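Local coordinates for nigerythrin (Desulfovibrio vulgaris subsp. vulgaris, PDB 1YV1), which has NADH peroxidase activity in vitro and carries a rubredoxin-like iron centre and a diiron centre in each subunit, at residues Thr14-Val19 against Ala125-Ala130; Ala70-Ile75 against Phe171-Ile176; Cys177-Lys182 against Cys189-Arg194. All coordinates share one frame; numbering follows the deposited sequence.

From the N terminus, the loop 14-19 is met first; interaction 1 lays it on helix 104-132, closing a long loop that includes helices 29-56 and 60-87. Before that loop is complete, helix 60-87 supplies 70-75; interaction 2 closes a second long loop, from 70-75 to 171-176, through helices 104-132 and 136-161, so the two contacts cross along the chain. Interaction 2 ties the diiron helical bundle to the small rubredoxin-like domain. Interaction 3 follows in series, a short closure of 177-182 on 189-194 within that domain. Interactions 2 and 3 touch: strands 171-173 and 180-182 are neighbours in one sheet, and both contacts reach the same iron. Interaction 1 touches neither.

Interaction 1: Thr14-Val19 against Ala125-Ala130; sequences TNFNMV and AFIRKA
The Phe16 ring meets Ile127 at its edge: CD1 of the isoleucine lies near the ring plane, 3.8 Å from Phe16 CE2, and the two side chains cross at about a right angle. The same ring takes part in a cation-pi contact with Lys146. The other flat group, the Arg128 guanidinium, has two waters at its edge, in its plane. Water 1 accepts from Arg128 NE at 2.6 Å and donates to Phe16 O at 2.6 Å, a short two-step bridge from side chain to loop backbone. Water 2 donates to Asn17 OD1 at 2.7 Å and takes a weak bond from Arg128 NH2, while NH1 turns to Gln131. No direct hydrogen bond joins the two segments, so water carries the polar link between them. The apolar part of Arg128 is pressed by Met18, whose CE sits 3.3 Å from Arg128 CG, a tight fit. A bend at the end of the methionine (chi3 80°) swings that methyl onto the helix, where CE also lies 3.7 Å from Ala125 CA and SD runs past the alanine methyl. Thr14, Asn15 and Asn17 also hydrogen-bond to the second subunit. Deeper in, Phe16 and Ile127 both rest on Thr143 of helix 136-161, so the N-terminal loop packs against two helices of the bundle.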
ATOM      1  N   THR A  14     -16.108  -7.373  -4.085  1.00  9.33           N
ATOM      2  CA  THR A  14     -15.234  -8.370  -4.682  1.00  8.87           C
ATOM      3  C   THR A  14     -13.777  -8.322  -4.232  1.00  8.63           C
ATOM      4  O   THR A  14     -12.895  -8.841  -4.914  1.00  8.53           O
ATOM      5  CB  THR A  14     -15.307  -8.318  -6.227  1.00  8.92           C
ATOM      6  OG1 THR A  14     -14.847  -7.047  -6.705  1.00  8.94           O
ATOM      7  CG2 THR A  14     -16.750  -8.538  -6.683  1.00  8.96           C
ATOM      8  N   ASN A  15     -13.522  -7.701  -3.083  1.00  8.39           N
ATOM      9  CA  ASN A  15     -12.164  -7.664  -2.553  1.00  8.17           C
ATOM     10  C   ASN A  15     -12.123  -8.331  -1.181  1.00  8.22           C
ATOM     11  O   ASN A  15     -11.451  -7.864  -0.261  1.00  8.11           O
ATOM     12  CB  ASN A  15     -11.612  -6.225  -2.491  1.00  8.03           C
ATOM     13  CG  ASN A  15     -12.464  -5.285  -1.656  1.00  7.81           C
ATOM     14  OD1 ASN A  15     -13.554  -5.631  -1.208  1.00  7.72           O
ATOM     15  ND2 ASN A  15     -11.961  -4.070  -1.454  1.00  7.61           N
ATOM     16  N   PHE A  16     -12.861  -9.434  -1.058  1.00  8.31           N
ATOM     17  CA  PHE A  16     -12.909 -10.190   0.187  1.00  8.45           C
ATOM     18  C   PHE A  16     -12.249 -11.560   0.084  1.00  8.73           C
ATOM     19  O   PHE A  16     -12.417 -12.401   0.962  1.00  8.73           O
ATOM     20  CB  PHE A  16     -14.352 -10.354   0.676  1.00  8.38           C
ATOM     21  CG  PHE A  16     -14.888  -9.148   1.399  1.00  8.35           C
ATOM     22  CD1 PHE A  16     -15.195  -7.981   0.705  1.00  8.36           C
ATOM     23  CD2 PHE A  16     -15.067  -9.174   2.777  1.00  8.42           C
ATOM     24  CE1 PHE A  16     -15.674  -6.856   1.373  1.00  8.22           C
ATOM     25  CE2 PHE A  16     -15.545  -8.052   3.459  1.00  8.33           C
ATOM     26  CZ  PHE A  16     -15.847  -6.889   2.751  1.00  8.33           C
ATOM     27  N   ASN A  17     -11.504 -11.794  -0.990  1.00  9.07           N
ATOM     28  CA  ASN A  17     -10.819 -13.071  -1.133  1.00  9.43           C
ATOM     29  C   ASN A  17      -9.623 -13.085  -0.190  1.00  9.90           C
ATOM     30  O   ASN A  17      -9.033 -12.039   0.081  1.00  9.82           O
ATOM     31  CB  ASN A  17     -10.348 -13.272  -2.575  1.00  9.42           C
ATOM     32  CG  ASN A  17     -11.498 -13.492  -3.531  1.00  9.39           C
ATOM     33  OD1 ASN A  17     -12.317 -14.389  -3.333  1.00  9.57           O
ATOM     34  ND2 ASN A  17     -11.567 -12.679  -4.576  1.00  9.39           N
ATOM     35  N   MET A  18      -9.277 -14.261   0.319  1.00 10.37           N
ATOM     36  CA  MET A  18      -8.141 -14.381   1.228  1.00 11.08           C
ATOM     37  C   MET A  18      -6.953 -15.000   0.508  1.00 11.51           C
ATOM     38  O   MET A  18      -7.123 -15.816  -0.401  1.00 11.38           O
ATOM     39  CB  MET A  18      -8.509 -15.246   2.441  1.00 11.21           C
ATOM     40  CG  MET A  18      -8.728 -16.717   2.126  1.00 11.46           C
ATOM     41  SD  MET A  18      -9.207 -17.680   3.582  1.00 11.85           S
ATOM     42  CE  MET A  18     -10.912 -17.293   3.671  1.00 11.73           C
ATOM     43  N   VAL A  19      -5.752 -14.604   0.913  1.00 12.11           N
ATOM     44  CA  VAL A  19      -4.536 -15.130   0.305  1.00 12.85           C
ATOM     45  C   VAL A  19      -4.457 -16.641   0.502  1.00 13.38           C
ATOM     46  O   VAL A  19      -4.853 -17.163   1.547  1.00 13.49           O
ATOM     47  CB  VAL A  19      -3.278 -14.471   0.908  1.00 12.91           C
ATOM     48  CG1 VAL A  19      -3.321 -12.965   0.686  1.00 12.89           C
ATOM     49  CG2 VAL A  19      -3.176 -14.797   2.385  1.00 12.90           C
ATOM     50  N   ALA A 125     -10.072 -14.357   6.322  1.00  7.23           N
ATOM     51  CA  ALA A 125     -10.077 -15.709   6.877  1.00  7.45           C
ATOM     52  C   ALA A 125     -11.084 -15.795   8.018  1.00  7.59           C
ATOM     53  O   ALA A 125     -11.870 -16.740   8.096  1.00  7.67           O
ATOM     54  CB  ALA A 125      -8.691 -16.078   7.382  1.00  7.48           C
ATOM     55  N   PHE A 126     -11.055 -14.805   8.902  1.00  7.68           N
ATOM     56  CA  PHE A 126     -11.972 -14.776  10.038  1.00  7.80           C
ATOM     57  C   PHE A 126     -13.421 -14.588   9.596  1.00  8.02           C
ATOM     58  O   PHE A 126     -14.338 -15.143  10.201  1.00  7.93           O
ATOM     59  CB  PHE A 126     -11.576 -13.662  11.016  1.00  7.70           C
ATOM     60  CG  PHE A 126     -10.293 -13.924  11.765  1.00  7.64           C
ATOM     61  CD1 PHE A 126      -9.766 -12.954  12.609  1.00  7.64           C
ATOM     62  CD2 PHE A 126      -9.615 -15.135  11.638  1.00  7.58           C
ATOM     63  CE1 PHE A 126      -8.584 -13.181  13.318  1.00  7.63           C
ATOM     64  CE2 PHE A 126      -8.433 -15.373  12.343  1.00  7.66           C
ATOM     65  CZ  PHE A 126      -7.917 -14.393  13.186  1.00  7.55           C
ATOM     66  N   ILE A 127     -13.631 -13.804   8.542  1.00  8.32           N
ATOM     67  CA  ILE A 127     -14.978 -13.577   8.034  1.00  8.71           C
ATOM     68  C   ILE A 127     -15.579 -14.883   7.520  1.00  9.10           C
ATOM     69  O   ILE A 127     -16.727 -15.210   7.823  1.00  9.14           O
ATOM     70  CB  ILE A 127     -14.978 -12.530   6.888  1.00  8.51           C
ATOM     71  CG1 ILE A 127     -14.712 -11.139   7.469  1.00  8.37           C
ATOM     72  CG2 ILE A 127     -16.314 -12.543   6.156  1.00  8.49           C
ATOM     73  CD1 ILE A 127     -14.464 -10.066   6.432  1.00  8.18           C
ATOM     74  N   ARG A 128     -14.803 -15.635   6.746  1.00  9.60           N
ATOM     75  CA  ARG A 128     -15.302 -16.891   6.207  1.00 10.19           C
ATOM     76  C   ARG A 128     -15.576 -17.922   7.297  1.00 10.55           C
ATOM     77  O   ARG A 128     -16.531 -18.691   7.192  1.00 10.65           O
ATOM     78  CB  ARG A 128     -14.321 -17.455   5.174  1.00 10.30           C
ATOM     79  CG  ARG A 128     -14.176 -16.585   3.927  1.00 10.65           C
ATOM     80  CD  ARG A 128     -15.513 -16.355   3.238  1.00 11.06           C
ATOM     81  NE  ARG A 128     -15.362 -15.575   2.010  1.00 11.52           N
ATOM     82  CZ  ARG A 128     -16.371 -15.184   1.239  1.00 11.71           C
ATOM     83  NH1 ARG A 128     -17.621 -15.492   1.560  1.00 12.08           N
ATOM     84  NH2 ARG A 128     -16.128 -14.486   0.135  1.00 12.15           N
ATOM     85  N   LYS A 129     -14.753 -17.940   8.340  1.00 10.93           N
ATOM     86  CA  LYS A 129     -14.965 -18.893   9.426  1.00 11.43           C
ATOM     87  C   LYS A 129     -16.226 -18.509  10.194  1.00 11.71           C
ATOM     88  O   LYS A 129     -16.977 -19.377  10.641  1.00 11.65           O
ATOM     89  CB  LYS A 129     -13.756 -18.923  10.372  1.00 11.64           C
ATOM     90  CG  LYS A 129     -13.847 -19.978  11.479  1.00 11.93           C
ATOM     91  CD  LYS A 129     -14.045 -21.380  10.905  1.00 12.42           C
ATOM     92  CE  LYS A 129     -14.067 -22.449  11.993  1.00 12.70           C
ATOM     93  NZ  LYS A 129     -12.713 -22.729  12.555  1.00 13.09           N
ATOM     94  N   ALA A 130     -16.464 -17.210  10.344  1.00 11.98           N
ATOM     95  CA  ALA A 130     -17.657 -16.742  11.046  1.00 12.50           C
ATOM     96  C   ALA A 130     -18.906 -17.129  10.256  1.00 12.90           C
ATOM     97  O   ALA A 130     -19.933 -17.482  10.837  1.00 12.92           O
ATOM     98  CB  ALA A 130     -17.603 -15.227  11.236  1.00 12.37           C
TER
HETATM   99  O   HOH W   1     -12.933 -14.949   1.189  1.00 14.08           O
HETATM  100  O   HOH W   2     -14.510 -13.787  -1.925  1.00 15.57           O

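Interaction 2: Ala70-Ile75 against Phe171-Ile176; sequences AAAELI and FHLCPI. With FE2 (Fe (II) ion), chain C; FE2 (Fe (II) ion), chain D; FE2 (Fe (II) ion), chain E.
Cys174, whose carbonyl faces Ile75 of the helix, has its sulfur held twice: SG binds an iron(II) ion at 2.3 Å and accepts a hydrogen bond from Ile176 N at 3.5 Å, with an N-H...S angle of 150°. Such an NH-to-sulfur bond is a regular feature of rubredoxin knuckles and would be expected to stabilise the thiolate. Cys177, Cys189 and Cys192 complete this iron's ligands. Across the contact everything is apolar side chain against side chain or carbonyl. Leu173 and Ile75 carry the contact. Leu173 has CG anti to the backbone N (chi1 176°) and its two branches split over the helix surface: CD2 reaches Ala71 CB at 3.5 Å and CD1 reaches Ala72 CB at 3.6 Å. Both partners on the helix here are alanine methyls. Here strand 171-173 of the rubredoxin-like domain runs nearly parallel to 70-75 in the ferritin-like four-helix bundle, their short axes 7° apart. Ile75 takes over where the strand gives way to the metal-binding turn. Its CD1 touches Leu173 CD2 and comes 3.3 Å from Cys174 O, while its CG2 packs against the carbonyl oxygens of Pro175 and Ile176. Glu73, next to Ala72 in the helix, reaches into the bundle, and its carboxylate bridges the two irons there: OE1 binds one at 2.1 Å and OE2 the other at 2.0 Å. His76 is a ligand of the first of these irons and His152 of the second; each iron also carries a water. Glu118, a known ligand of one diiron ion, is not among the protein ligands seen in this fully reduced form, consistent with the redox-dependent iron movement of nigerythrin.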
ATOM      1  N   ALA A  70      -4.440   5.048  15.115  1.00  8.04           N
ATOM      2  CA  ALA A  70      -4.405   4.357  16.399  1.00  8.04           C
ATOM      3  C   ALA A  70      -5.820   4.390  16.973  1.00  8.03           C
ATOM      4  O   ALA A  70      -6.313   3.394  17.504  1.00  8.04           O
ATOM      5  CB  ALA A  70      -3.435   5.047  17.351  1.00  8.04           C
ATOM      6  N   ALA A  71      -6.470   5.544  16.858  1.00  8.00           N
ATOM      7  CA  ALA A  71      -7.830   5.699  17.357  1.00  8.13           C
ATOM      8  C   ALA A  71      -8.767   4.763  16.596  1.00  8.16           C
ATOM      9  O   ALA A  71      -9.712   4.209  17.163  1.00  8.20           O
ATOM     10  CB  ALA A  71      -8.281   7.145  17.202  1.00  8.05           C
ATOM     11  N   ALA A  72      -8.491   4.575  15.308  1.00  8.28           N
ATOM     12  CA  ALA A  72      -9.311   3.696  14.485  1.00  8.41           C
ATOM     13  C   ALA A  72      -9.219   2.262  14.997  1.00  8.57           C
ATOM     14  O   ALA A  72     -10.222   1.550  15.053  1.00  8.46           O
ATOM     15  CB  ALA A  72      -8.860   3.763  13.027  1.00  8.37           C
ATOM     16  N   GLU A  73      -8.019   1.838  15.381  1.00  8.81           N
ATOM     17  CA  GLU A  73      -7.852   0.479  15.875  1.00  9.07           C
ATOM     18  C   GLU A  73      -8.569   0.313  17.217  1.00  9.29           C
ATOM     19  O   GLU A  73      -9.037  -0.791  17.548  1.00  9.34           O
ATOM     20  CB  GLU A  73      -6.364   0.133  16.002  1.00  9.03           C
ATOM     21  CG  GLU A  73      -5.505   0.545  14.793  1.00  9.00           C
ATOM     22  CD  GLU A  73      -6.058   0.102  13.438  1.00  9.01           C
ATOM     23  OE1 GLU A  73      -7.156  -0.504  13.407  1.00  9.10           O
ATOM     24  OE2 GLU A  73      -5.390   0.346  12.412  1.00  9.02           O
ATOM     25  N   LEU A  74      -8.666   1.393  17.984  0.50  9.43           N
ATOM     26  CA  LEU A  74      -9.347   1.332  19.272  0.50  9.55           C
ATOM     27  C   LEU A  74     -10.837   1.102  19.021  0.50  9.51           C
ATOM     28  O   LEU A  74     -11.522   0.454  19.814  0.50  9.56           O
ATOM     29  CB  LEU A  74      -9.126   2.634  20.048  0.50  9.80           C
ATOM     30  CG  LEU A  74      -9.466   2.628  21.539  0.50 10.07           C
ATOM     31  CD1 LEU A  74      -8.742   1.483  22.237  0.50 10.24           C
ATOM     32  CD2 LEU A  74      -9.063   3.962  22.143  0.50 10.21           C
ATOM     33  N   ILE A  75     -11.331   1.635  17.908  1.00  9.41           N
ATOM     34  CA  ILE A  75     -12.730   1.471  17.536  1.00  9.40           C
ATOM     35  C   ILE A  75     -12.960  -0.005  17.200  1.00  9.32           C
ATOM     36  O   ILE A  75     -13.961  -0.600  17.599  1.00  9.36           O
ATOM     37  CB  ILE A  75     -13.083   2.344  16.305  1.00  9.38           C
ATOM     38  CG1 ILE A  75     -13.061   3.821  16.707  1.00  9.46           C
ATOM     39  CG2 ILE A  75     -14.445   1.950  15.750  1.00  9.41           C
ATOM     40  CD1 ILE A  75     -13.191   4.780  15.535  1.00  9.42           C
ATOM     41  N   PHE A 171      -7.253  14.863   9.330  1.00 11.53           N
ATOM     42  CA  PHE A 171      -7.680  13.499   9.058  1.00 11.28           C
ATOM     43  C   PHE A 171      -8.968  13.280   9.837  1.00 11.10           C
ATOM     44  O   PHE A 171      -8.994  13.411  11.060  1.00 11.23           O
ATOM     45  CB  PHE A 171      -6.612  12.497   9.493  1.00 11.13           C
ATOM     46  CG  PHE A 171      -5.337  12.604   8.711  1.00 11.06           C
ATOM     47  CD1 PHE A 171      -4.233  13.265   9.236  1.00 11.05           C
ATOM     48  CD2 PHE A 171      -5.255  12.075   7.426  1.00 11.00           C
ATOM     49  CE1 PHE A 171      -3.064  13.400   8.494  1.00 11.01           C
ATOM     50  CE2 PHE A 171      -4.089  12.207   6.674  1.00 11.02           C
ATOM     51  CZ  PHE A 171      -2.993  12.871   7.210  1.00 10.95           C
ATOM     52  N   HIS A 172     -10.037  12.965   9.115  1.00 10.86           N
ATOM     53  CA  HIS A 172     -11.341  12.749   9.728  1.00 10.67           C
ATOM     54  C   HIS A 172     -11.595  11.267   9.955  1.00 10.34           C
ATOM     55  O   HIS A 172     -11.555  10.467   9.023  1.00 10.27           O
ATOM     56  CB  HIS A 172     -12.418  13.361   8.838  1.00 10.92           C
ATOM     57  CG  HIS A 172     -12.279  14.843   8.676  1.00 11.24           C
ATOM     58  ND1 HIS A 172     -12.588  15.731   9.684  1.00 11.47           N
ATOM     59  CD2 HIS A 172     -11.816  15.590   7.646  1.00 11.41           C
ATOM     60  CE1 HIS A 172     -12.320  16.961   9.282  1.00 11.52           C
ATOM     61  NE2 HIS A 172     -11.850  16.903   8.049  1.00 11.57           N
ATOM     62  N   LEU A 173     -11.856  10.917  11.210  1.00 10.06           N
ATOM     63  CA  LEU A 173     -12.085   9.536  11.609  1.00  9.67           C
ATOM     64  C   LEU A 173     -13.551   9.216  11.863  1.00  9.55           C
ATOM     65  O   LEU A 173     -14.216   9.917  12.624  1.00  9.51           O
ATOM     66  CB  LEU A 173     -11.289   9.242  12.882  1.00  9.57           C
ATOM     67  CG  LEU A 173     -11.470   7.868  13.530  1.00  9.41           C
ATOM     68  CD1 LEU A 173     -10.834   6.806  12.650  1.00  9.49           C
ATOM     69  CD2 LEU A 173     -10.826   7.864  14.907  1.00  9.41           C
ATOM     70  N   CYS A 174     -14.047   8.152  11.233  1.00  9.33           N
ATOM     71  CA  CYS A 174     -15.428   7.727  11.430  1.00  9.27           C
ATOM     72  C   CYS A 174     -15.479   6.973  12.757  1.00  9.32           C
ATOM     73  O   CYS A 174     -14.750   6.006  12.950  1.00  9.33           O
ATOM     74  CB  CYS A 174     -15.878   6.798  10.304  1.00  9.13           C
ATOM     75  SG  CYS A 174     -17.524   6.110  10.592  1.00  8.77           S
ATOM     76  N   PRO A 175     -16.349   7.404  13.685  1.00  9.33           N
ATOM     77  CA  PRO A 175     -16.473   6.759  14.997  1.00  9.33           C
ATOM     78  C   PRO A 175     -17.065   5.355  14.982  1.00  9.31           C
ATOM     79  O   PRO A 175     -16.937   4.611  15.956  1.00  9.45           O
ATOM     80  CB  PRO A 175     -17.355   7.731  15.772  1.00  9.36           C
ATOM     81  CG  PRO A 175     -18.266   8.255  14.696  1.00  9.31           C
ATOM     82  CD  PRO A 175     -17.302   8.521  13.556  1.00  9.38           C
ATOM     83  N   ILE A 176     -17.702   4.999  13.875  1.00  9.31           N
ATOM     84  CA  ILE A 176     -18.347   3.700  13.757  1.00  9.33           C
ATOM     85  C   ILE A 176     -17.486   2.572  13.188  1.00  9.21           C
ATOM     86  O   ILE A 176     -17.524   1.450  13.697  1.00  9.27           O
ATOM     87  CB  ILE A 176     -19.643   3.823  12.911  1.00  9.47           C
ATOM     88  CG1 ILE A 176     -20.593   4.834  13.563  1.00  9.68           C
ATOM     89  CG2 ILE A 176     -20.324   2.475  12.784  1.00  9.57           C
ATOM     90  CD1 ILE A 176     -20.976   4.486  14.985  1.00  9.88           C
TER
HETATM   91 FE   FE2 C 301      -7.945  -2.401  12.998  1.00  8.25          FE
HETATM   92 FE   FE2 D 302      -5.678  -0.392  10.547  1.00  8.51          FE
HETATM   93 FE   FE2 E 303     -17.771   4.502   8.929  1.00  8.38          FE
HETATM   94  O   HOH W   3      -5.790  -3.365  12.981  1.00 16.77           O
HETATM   95  O   HOH W   4      -4.404  -2.037  11.434  1.00 14.67           O

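Interaction 3: Cys177-Lys182 against Cys189-Arg194; sequences CGYIHK and CPICFR. With FE2 (Fe (II) ion), chain E.
Two different first torsions aim Cys177 and Cys189 at one iron: Cys177 places SG between its backbone N and carbonyl carbon (chi1 69°), whereas in Cys189 the sulfur stands anti to N (chi1 179°). The two sulfurs end 3.4 Å apart, each 2.3 Å from the metal, with Cys192 SG binding from the same loop as Cys189. Ile191 covers Cys177, its CB 3.7 Å from the sulfur and its CG2 against the cysteine CB. Further along, Tyr179 lays one ring face over Pro190: proline CD is 3.4 Å from the ring centroid and 15° off the normal, a CH-pi contact, and CG of the proline lies beneath the CE1 and CZ side of the ring. Cys189 SG approaches the same ring obliquely, and sits 3.5 Å from Tyr179 CB. The ring is held at its far end too, since Tyr179 OH and His181 ND1 share a hydrogen bond of 2.7 Å. Second-shell amides serve the sulfurs: Cys192 N donates to Cys189 SG at 3.5 Å, while Tyr179 N makes a weak bond to Cys177 SG. Gly178 carries the turn between Cys177 and Tyr179 with a positive phi. Two carbonyls there face the bundle, Cys177 O accepting from His76 and Gly178 O from His152, so hydrogen bonds connect the turn at the rubredoxin-type iron with ligands of the diiron pair. With Cys174 as the fourth ligand, the paired CxxC knuckles build the roughly tetrahedral Fe(Cys)4 site of the rubredoxins.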
ATOM      1  N   CYS A 177     -16.693   2.863  12.159  1.00  9.04           N
ATOM      2  CA  CYS A 177     -15.890   1.815  11.537  1.00  8.85           C
ATOM      3  C   CYS A 177     -14.388   2.063  11.457  1.00  8.78           C
ATOM      4  O   CYS A 177     -13.634   1.167  11.092  1.00  8.79           O
ATOM      5  CB  CYS A 177     -16.416   1.541  10.129  1.00  8.81           C
ATOM      6  SG  CYS A 177     -16.126   2.902   8.982  1.00  8.63           S
ATOM      7  N   GLY A 178     -13.950   3.272  11.777  1.00  8.77           N
ATOM      8  CA  GLY A 178     -12.525   3.548  11.718  1.00  8.74           C
ATOM      9  C   GLY A 178     -12.029   4.055  10.377  1.00  8.77           C
ATOM     10  O   GLY A 178     -10.823   4.150  10.148  1.00  8.59           O
ATOM     11  N   TYR A 179     -12.948   4.365   9.474  1.00  8.88           N
ATOM     12  CA  TYR A 179     -12.568   4.902   8.177  1.00  9.02           C
ATOM     13  C   TYR A 179     -11.883   6.242   8.423  1.00  9.11           C
ATOM     14  O   TYR A 179     -12.252   6.966   9.346  1.00  9.05           O
ATOM     15  CB  TYR A 179     -13.813   5.120   7.314  1.00  9.17           C
ATOM     16  CG  TYR A 179     -13.574   5.962   6.081  1.00  9.47           C
ATOM     17  CD1 TYR A 179     -12.912   5.440   4.971  1.00  9.56           C
ATOM     18  CD2 TYR A 179     -14.011   7.288   6.024  1.00  9.60           C
ATOM     19  CE1 TYR A 179     -12.692   6.214   3.831  1.00  9.76           C
ATOM     20  CE2 TYR A 179     -13.796   8.073   4.891  1.00  9.85           C
ATOM     21  CZ  TYR A 179     -13.138   7.527   3.798  1.00  9.89           C
ATOM     22  OH  TYR A 179     -12.934   8.280   2.665  1.00 10.45           O
ATOM     23  N   ILE A 180     -10.887   6.567   7.604  1.00  9.26           N
ATOM     24  CA  ILE A 180     -10.179   7.834   7.732  1.00  9.52           C
ATOM     25  C   ILE A 180     -10.153   8.543   6.393  1.00  9.84           C
ATOM     26  O   ILE A 180      -9.834   7.941   5.366  1.00  9.71           O
ATOM     27  CB  ILE A 180      -8.718   7.636   8.203  1.00  9.44           C
ATOM     28  CG1 ILE A 180      -8.709   7.080   9.628  1.00  9.42           C
ATOM     29  CG2 ILE A 180      -7.952   8.967   8.139  1.00  9.51           C
ATOM     30  CD1 ILE A 180      -7.331   6.698  10.119  1.00  9.29           C
ATOM     31  N   HIS A 181     -10.501   9.824   6.415  1.00 10.31           N
ATOM     32  CA  HIS A 181     -10.496  10.634   5.207  1.00 10.86           C
ATOM     33  C   HIS A 181      -9.517  11.789   5.388  1.00 11.17           C
ATOM     34  O   HIS A 181      -9.445  12.389   6.460  1.00 11.19           O
ATOM     35  CB  HIS A 181     -11.888  11.201   4.926  1.00 11.08           C
ATOM     36  CG  HIS A 181     -12.051  11.706   3.527  1.00 11.37           C
ATOM     37  ND1 HIS A 181     -12.422  10.888   2.482  1.00 11.58           N
ATOM     38  CD2 HIS A 181     -11.832  12.929   2.989  1.00 11.52           C
ATOM     39  CE1 HIS A 181     -12.425  11.585   1.360  1.00 11.57           C
ATOM     40  NE2 HIS A 181     -12.071  12.826   1.639  1.00 11.63           N
ATOM     41  N   LYS A 182      -8.753  12.087   4.344  1.00 11.57           N
ATOM     42  CA  LYS A 182      -7.803  13.190   4.393  1.00 12.03           C
ATOM     43  C   LYS A 182      -8.433  14.375   3.673  1.00 12.46           C
ATOM     44  O   LYS A 182      -8.739  14.298   2.485  1.00 12.52           O
ATOM     45  CB  LYS A 182      -6.486  12.814   3.705  1.00 11.87           C
ATOM     46  CG  LYS A 182      -5.475  13.961   3.662  1.00 11.85           C
ATOM     47  CD  LYS A 182      -4.155  13.521   3.051  1.00 11.82           C
ATOM     48  CE  LYS A 182      -3.141  14.662   3.009  1.00 11.76           C
ATOM     49  NZ  LYS A 182      -3.555  15.750   2.078  1.00 11.72           N
ATOM     50  N   CYS A 189     -19.181   8.561   5.297  1.00 12.50           N
ATOM     51  CA  CYS A 189     -18.273   7.424   5.307  1.00 11.93           C
ATOM     52  C   CYS A 189     -18.664   6.437   4.203  1.00 11.82           C
ATOM     53  O   CYS A 189     -19.819   6.023   4.110  1.00 11.75           O
ATOM     54  CB  CYS A 189     -18.340   6.732   6.666  1.00 11.72           C
ATOM     55  SG  CYS A 189     -17.286   5.283   6.790  1.00 10.59           S
ATOM     56  N   PRO A 190     -17.706   6.052   3.345  1.00 11.71           N
ATOM     57  CA  PRO A 190     -18.005   5.109   2.263  1.00 11.67           C
ATOM     58  C   PRO A 190     -18.179   3.674   2.748  1.00 11.67           C
ATOM     59  O   PRO A 190     -18.678   2.819   2.015  1.00 11.67           O
ATOM     60  CB  PRO A 190     -16.809   5.266   1.333  1.00 11.69           C
ATOM     61  CG  PRO A 190     -15.694   5.533   2.292  1.00 11.67           C
ATOM     62  CD  PRO A 190     -16.315   6.533   3.251  1.00 11.69           C
ATOM     63  N   ILE A 191     -17.769   3.411   3.985  1.00 11.63           N
ATOM     64  CA  ILE A 191     -17.886   2.075   4.550  1.00 11.68           C
ATOM     65  C   ILE A 191     -19.213   1.848   5.272  1.00 11.83           C
ATOM     66  O   ILE A 191     -19.844   0.809   5.085  1.00 11.82           O
ATOM     67  CB  ILE A 191     -16.715   1.778   5.524  1.00 11.53           C
ATOM     68  CG1 ILE A 191     -15.402   1.706   4.737  1.00 11.47           C
ATOM     69  CG2 ILE A 191     -16.968   0.470   6.275  1.00 11.52           C
ATOM     70  CD1 ILE A 191     -14.173   1.513   5.597  1.00 11.28           C
ATOM     71  N   CYS A 192     -19.645   2.814   6.082  1.00 12.00           N
ATOM     72  CA  CYS A 192     -20.895   2.662   6.828  1.00 12.31           C
ATOM     73  C   CYS A 192     -21.916   3.781   6.621  1.00 12.70           C
ATOM     74  O   CYS A 192     -22.983   3.770   7.241  1.00 12.76           O
ATOM     75  CB  CYS A 192     -20.599   2.522   8.324  1.00 12.11           C
ATOM     76  SG  CYS A 192     -20.003   4.038   9.110  1.00 11.39           S
ATOM     77  N   PHE A 193     -21.584   4.742   5.762  1.00 13.18           N
ATOM     78  CA  PHE A 193     -22.465   5.868   5.440  1.00 13.67           C
ATOM     79  C   PHE A 193     -22.666   6.903   6.545  1.00 13.98           C
ATOM     80  O   PHE A 193     -23.536   7.772   6.444  1.00 14.04           O
ATOM     81  CB  PHE A 193     -23.830   5.350   4.964  1.00 13.78           C
ATOM     82  CG  PHE A 193     -23.815   4.776   3.571  1.00 13.94           C
ATOM     83  CD1 PHE A 193     -22.615   4.572   2.892  1.00 13.97           C
ATOM     84  CD2 PHE A 193     -25.004   4.435   2.937  1.00 13.96           C
ATOM     85  CE1 PHE A 193     -22.602   4.038   1.605  1.00 14.05           C
ATOM     86  CE2 PHE A 193     -25.003   3.901   1.650  1.00 14.04           C
ATOM     87  CZ  PHE A 193     -23.801   3.701   0.983  1.00 14.03           C
ATOM     88  N   ARG A 194     -21.858   6.819   7.592  1.00 14.38           N
ATOM     89  CA  ARG A 194     -21.944   7.765   8.695  1.00 14.80           C
ATOM     90  C   ARG A 194     -21.705   9.180   8.163  1.00 15.01           C
ATOM     91  O   ARG A 194     -20.711   9.435   7.489  1.00 14.86           O
ATOM     92  CB  ARG A 194     -20.880   7.431   9.744  1.00 15.04           C
ATOM     93  CG  ARG A 194     -20.997   8.209  11.045  1.00 15.40           C
ATOM     94  CD  ARG A 194     -22.206   7.752  11.830  1.00 15.74           C
ATOM     95  NE  ARG A 194     -22.164   8.202  13.218  1.00 16.16           N
ATOM     96  CZ  ARG A 194     -22.986   7.760  14.162  1.00 16.28           C
ATOM     97  NH1 ARG A 194     -23.913   6.859  13.858  1.00 16.52           N
ATOM     98  NH2 ARG A 194     -22.882   8.208  15.407  1.00 16.48           N
TER
HETATM   99 FE   FE2 E 303     -17.771   4.502   8.929  1.00  8.38          FE